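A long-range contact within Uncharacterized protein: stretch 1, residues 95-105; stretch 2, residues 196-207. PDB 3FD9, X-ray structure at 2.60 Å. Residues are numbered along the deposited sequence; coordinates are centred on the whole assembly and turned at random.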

# COMPACT_ATOMS: atom_id res chain seq x y z
N VAL A 95 0.49 -3.44 -25.58
CA VAL A 95 0.72 -3.98 -24.24
C VAL A 95 -0.41 -4.91 -23.74
O VAL A 95 -1.52 -4.46 -23.48
CB VAL A 95 0.86 -2.83 -23.21
CG1 VAL A 95 1.49 -3.33 -21.93
CG2 VAL A 95 1.66 -1.67 -23.81
N PRO A 96 -0.13 -6.20 -23.61
CA PRO A 96 -1.16 -7.11 -23.12
C PRO A 96 -1.80 -6.65 -21.81
O PRO A 96 -3.00 -6.86 -21.61
CB PRO A 96 -0.39 -8.41 -22.89
CG PRO A 96 0.70 -8.36 -23.90
CD PRO A 96 1.10 -6.92 -24.00
N GLN A 97 -1.02 -6.05 -20.92
CA GLN A 97 -1.54 -5.58 -19.66
C GLN A 97 -2.58 -4.50 -19.90
O GLN A 97 -3.57 -4.40 -19.17
CB GLN A 97 -0.42 -5.01 -18.80
CG GLN A 97 -0.78 -4.94 -17.34
CD GLN A 97 -1.15 -6.31 -16.80
OE1 GLN A 97 -0.37 -7.28 -16.92
NE2 GLN A 97 -2.34 -6.41 -16.19
N SER A 98 -2.34 -3.67 -20.91
CA SER A 98 -3.24 -2.59 -21.24
C SER A 98 -4.49 -3.11 -21.94
O SER A 98 -5.60 -2.64 -21.70
CB SER A 98 -2.54 -1.55 -22.11
OG SER A 98 -1.67 -0.75 -21.34
N MSE A 99 -4.30 -4.10 -22.80
CA MSE A 99 -5.41 -4.76 -23.46
C MSE A 99 -6.36 -5.37 -22.43
O MSE A 99 -7.58 -5.38 -22.62
CB MSE A 99 -4.88 -5.84 -24.40
CG MSE A 99 -5.96 -6.74 -24.96
SE MSE A 99 -7.11 -5.80 -26.25
CE MSE A 99 -5.85 -5.79 -27.78
N ILE A 100 -5.80 -5.85 -21.33
CA ILE A 100 -6.58 -6.57 -20.33
C ILE A 100 -7.34 -5.63 -19.41
O ILE A 100 -8.50 -5.86 -19.11
CB ILE A 100 -5.67 -7.45 -19.45
CG1 ILE A 100 -5.10 -8.62 -20.26
CG2 ILE A 100 -6.44 -7.96 -18.25
CD1 ILE A 100 -3.94 -9.32 -19.56
N ASP A 101 -6.68 -4.58 -18.96
CA ASP A 101 -7.24 -3.74 -17.92
C ASP A 101 -8.22 -2.73 -18.48
O ASP A 101 -9.09 -2.24 -17.77
CB ASP A 101 -6.14 -3.01 -17.18
CG ASP A 101 -5.34 -3.92 -16.30
OD1 ASP A 101 -5.95 -4.80 -15.64
OD2 ASP A 101 -4.10 -3.76 -16.26
N TRP A 102 -8.05 -2.41 -19.76
CA TRP A 102 -8.85 -1.38 -20.39
C TRP A 102 -9.94 -1.95 -21.29
O TRP A 102 -10.91 -1.28 -21.59
CB TRP A 102 -7.96 -0.40 -21.17
CG TRP A 102 -7.61 0.83 -20.36
CD1 TRP A 102 -8.40 1.93 -20.16
CD2 TRP A 102 -6.40 1.07 -19.63
NE1 TRP A 102 -7.75 2.84 -19.35
CE2 TRP A 102 -6.53 2.33 -19.02
CE3 TRP A 102 -5.22 0.34 -19.45
CZ2 TRP A 102 -5.52 2.88 -18.24
CZ3 TRP A 102 -4.23 0.89 -18.67
CH2 TRP A 102 -4.38 2.15 -18.07
N VAL A 103 -9.79 -3.20 -21.70
CA VAL A 103 -10.77 -3.79 -22.59
C VAL A 103 -11.32 -5.09 -22.03
O VAL A 103 -12.45 -5.14 -21.55
CB VAL A 103 -10.18 -4.04 -24.00
CG1 VAL A 103 -11.24 -4.59 -24.92
CG2 VAL A 103 -9.62 -2.77 -24.56
N LEU A 104 -10.52 -6.15 -22.07
CA LEU A 104 -11.03 -7.48 -21.78
C LEU A 104 -11.79 -7.58 -20.46
O LEU A 104 -12.90 -8.12 -20.43
CB LEU A 104 -9.90 -8.51 -21.82
CG LEU A 104 -9.10 -8.58 -23.13
CD1 LEU A 104 -8.12 -9.74 -23.06
CD2 LEU A 104 -10.02 -8.71 -24.33
N LEU A 105 -11.22 -7.06 -19.39
CA LEU A 105 -11.87 -7.15 -18.08
C LEU A 105 -13.15 -6.30 -17.97
O LEU A 105 -14.18 -6.80 -17.50
CB LEU A 105 -10.88 -6.80 -16.96
CG LEU A 105 -9.81 -7.84 -16.68
CD1 LEU A 105 -9.11 -7.49 -15.39
CD2 LEU A 105 -10.40 -9.24 -16.60
N GLY A 196 -8.16 -18.19 -23.88
CA GLY A 196 -7.80 -16.95 -24.53
C GLY A 196 -6.92 -16.08 -23.66
O GLY A 196 -5.98 -15.45 -24.14
N MSE A 197 -7.23 -16.05 -22.36
CA MSE A 197 -6.50 -15.21 -21.43
C MSE A 197 -5.09 -15.75 -21.19
O MSE A 197 -4.13 -14.99 -21.10
CB MSE A 197 -7.25 -15.07 -20.11
CG MSE A 197 -6.60 -14.14 -19.11
SE MSE A 197 -6.46 -12.28 -19.73
CE MSE A 197 -8.36 -11.89 -20.07
N ALA A 198 -4.97 -17.07 -21.10
CA ALA A 198 -3.68 -17.72 -20.95
C ALA A 198 -2.78 -17.41 -22.14
O ALA A 198 -1.60 -17.08 -21.98
CB ALA A 198 -3.85 -19.21 -20.81
N THR A 199 -3.34 -17.53 -23.33
CA THR A 199 -2.59 -17.31 -24.56
C THR A 199 -2.09 -15.88 -24.66
O THR A 199 -0.91 -15.64 -24.92
CB THR A 199 -3.43 -17.61 -25.78
OG1 THR A 199 -3.76 -19.00 -25.80
CG2 THR A 199 -2.67 -17.24 -27.05
N LEU A 200 -2.98 -14.92 -24.48
CA LEU A 200 -2.58 -13.52 -24.49
C LEU A 200 -1.45 -13.27 -23.50
O LEU A 200 -0.51 -12.51 -23.76
CB LEU A 200 -3.77 -12.64 -24.16
CG LEU A 200 -3.42 -11.16 -23.99
CD1 LEU A 200 -2.84 -10.63 -25.28
CD2 LEU A 200 -4.64 -10.36 -23.55
N LEU A 201 -1.53 -13.92 -22.35
CA LEU A 201 -0.55 -13.71 -21.30
C LEU A 201 0.78 -14.40 -21.59
O LEU A 201 1.83 -13.99 -21.09
CB LEU A 201 -1.12 -14.19 -19.96
CG LEU A 201 -2.02 -13.15 -19.31
CD1 LEU A 201 -2.58 -13.68 -18.00
CD2 LEU A 201 -1.23 -11.86 -19.08
N ALA A 202 0.74 -15.43 -22.43
CA ALA A 202 1.93 -16.19 -22.77
C ALA A 202 2.58 -15.74 -24.08
O ALA A 202 3.80 -15.82 -24.23
CB ALA A 202 1.59 -17.67 -22.83
N SER A 203 1.76 -15.29 -25.03
CA SER A 203 2.25 -15.04 -26.38
C SER A 203 1.76 -13.72 -26.99
O SER A 203 2.20 -13.33 -28.06
CB SER A 203 1.90 -16.21 -27.30
OG SER A 203 0.52 -16.22 -27.62
N GLY A 204 0.83 -13.06 -26.32
CA GLY A 204 0.45 -11.71 -26.71
C GLY A 204 -0.69 -11.54 -27.71
O GLY A 204 -1.05 -10.41 -28.03
N GLY A 205 -1.26 -12.65 -28.19
CA GLY A 205 -2.28 -12.59 -29.22
C GLY A 205 -3.67 -12.91 -28.71
O GLY A 205 -3.82 -13.42 -27.60
N LEU A 206 -4.68 -12.64 -29.53
CA LEU A 206 -6.08 -12.78 -29.11
C LEU A 206 -6.79 -14.04 -29.61
O LEU A 206 -8.00 -14.19 -29.42
CB LEU A 206 -6.89 -11.55 -29.54
CG LEU A 206 -6.67 -10.31 -28.68
CD1 LEU A 206 -7.36 -9.11 -29.28
CD2 LEU A 206 -7.17 -10.56 -27.27
N ALA A 207 -6.05 -14.93 -30.25
CA ALA A 207 -6.66 -16.06 -30.96
C ALA A 207 -7.33 -17.06 -30.01
O ALA A 207 -8.34 -17.67 -30.35
CB ALA A 207 -5.64 -16.75 -31.84

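The contact is between two helices of one chain, and the touching residues lie at least 93 positions apart in sequence. Helix 96-105 and helix 196-203 run in roughly opposing directions, with 147° between their N-to-C vectors, and their axes approach to 10.3 Å. That spacing leaves room for interleaved side chains but keeps the backbones well apart: the CA atoms of Ile-100 and Met-197 are 8.7 Å from each other. The gap narrows where the start of the first helix meets the end of the second: the CA atoms of Pro-96 and Gly-204 are 6.1 Å apart. Together the two surfaces bury 407 Å².

No hydrogen bond crosses between the stretches, so their direct contact is apolar packing. Its centre is Leu-200, whose side chain fits as a knob into a hole formed by Pro-96, Met-99, Ile-100 and Leu-104. The fit can be read from its two methyl groups. Leu-200 CD2 lies 3.6 Å from Leu-104 CD1, 3.8 Å from Ile-100 CG1 and 4.1 Å from Met-99 CG, whereas Leu-200 CD1 lies 4.1 Å from Pro-96 CB. All four residues of the hole direct their CA-to-CB bonds toward the second stretch, as Leu-200 does toward the first.

The neighbours of the knob reach the interface differently. Met-197 and Leu-201 leave their backbone sideways, yet their ends come nearer. Met-197 is a selenomethionine; its SE is 3.9 Å from Ile-100 CD1, and its terminal CE is 3.7 Å from Leu-104 CD1. Ile-100 CD1 also meets Leu-201 CD2 at 3.7 Å, so one methyl group touches two residues of the opposing helix. Beyond that helix, Leu-206 adds another apolar surface: its CD1 is 3.9 Å from CE of Met-99, also a selenomethionine, and its CD2 is 4.4 Å from Leu-104 CD1.

Backbone hydrogen bonding stays within each stretch. Val-95, at the N-cap position, accepts at its O from Met-99 N at 2.9 Å. Farther along, the first helix widens into a pi-type turn: Leu-104 N bonds to Met-99 O at 3.1 Å and Leu-105 N to Ile-100 O at 3.0 Å, both spanning five residues. In the second stretch, Gly-204 leaves helical geometry with phi 90° and psi -1°. At these angles a CB would be jammed against the preceding carbonyl O, which by itself calls for glycine. Gly-204 CA lies 4.4 Å from Pro-96 CG.

Two side-chain hydrogen bonds are also local to one stretch. Gln-97 NE2 donates to Asp-101 OD2 at 3.2 Å with a nearly linear N-H...acceptor angle of 171°, joining side chains one helical turn apart; Asp-101 OD2 also bonds elsewhere in the structure. Asp-101 OD2 is also 3.0 Å from Gln-97 O, but both are acceptors and this pair is no hydrogen bond. Ser-203 OG donates to Thr-199 O at 3.1 Å, returning its hydroxyl to a backbone carbonyl of its own stretch while its CA-to-CB bond points away from the first stretch.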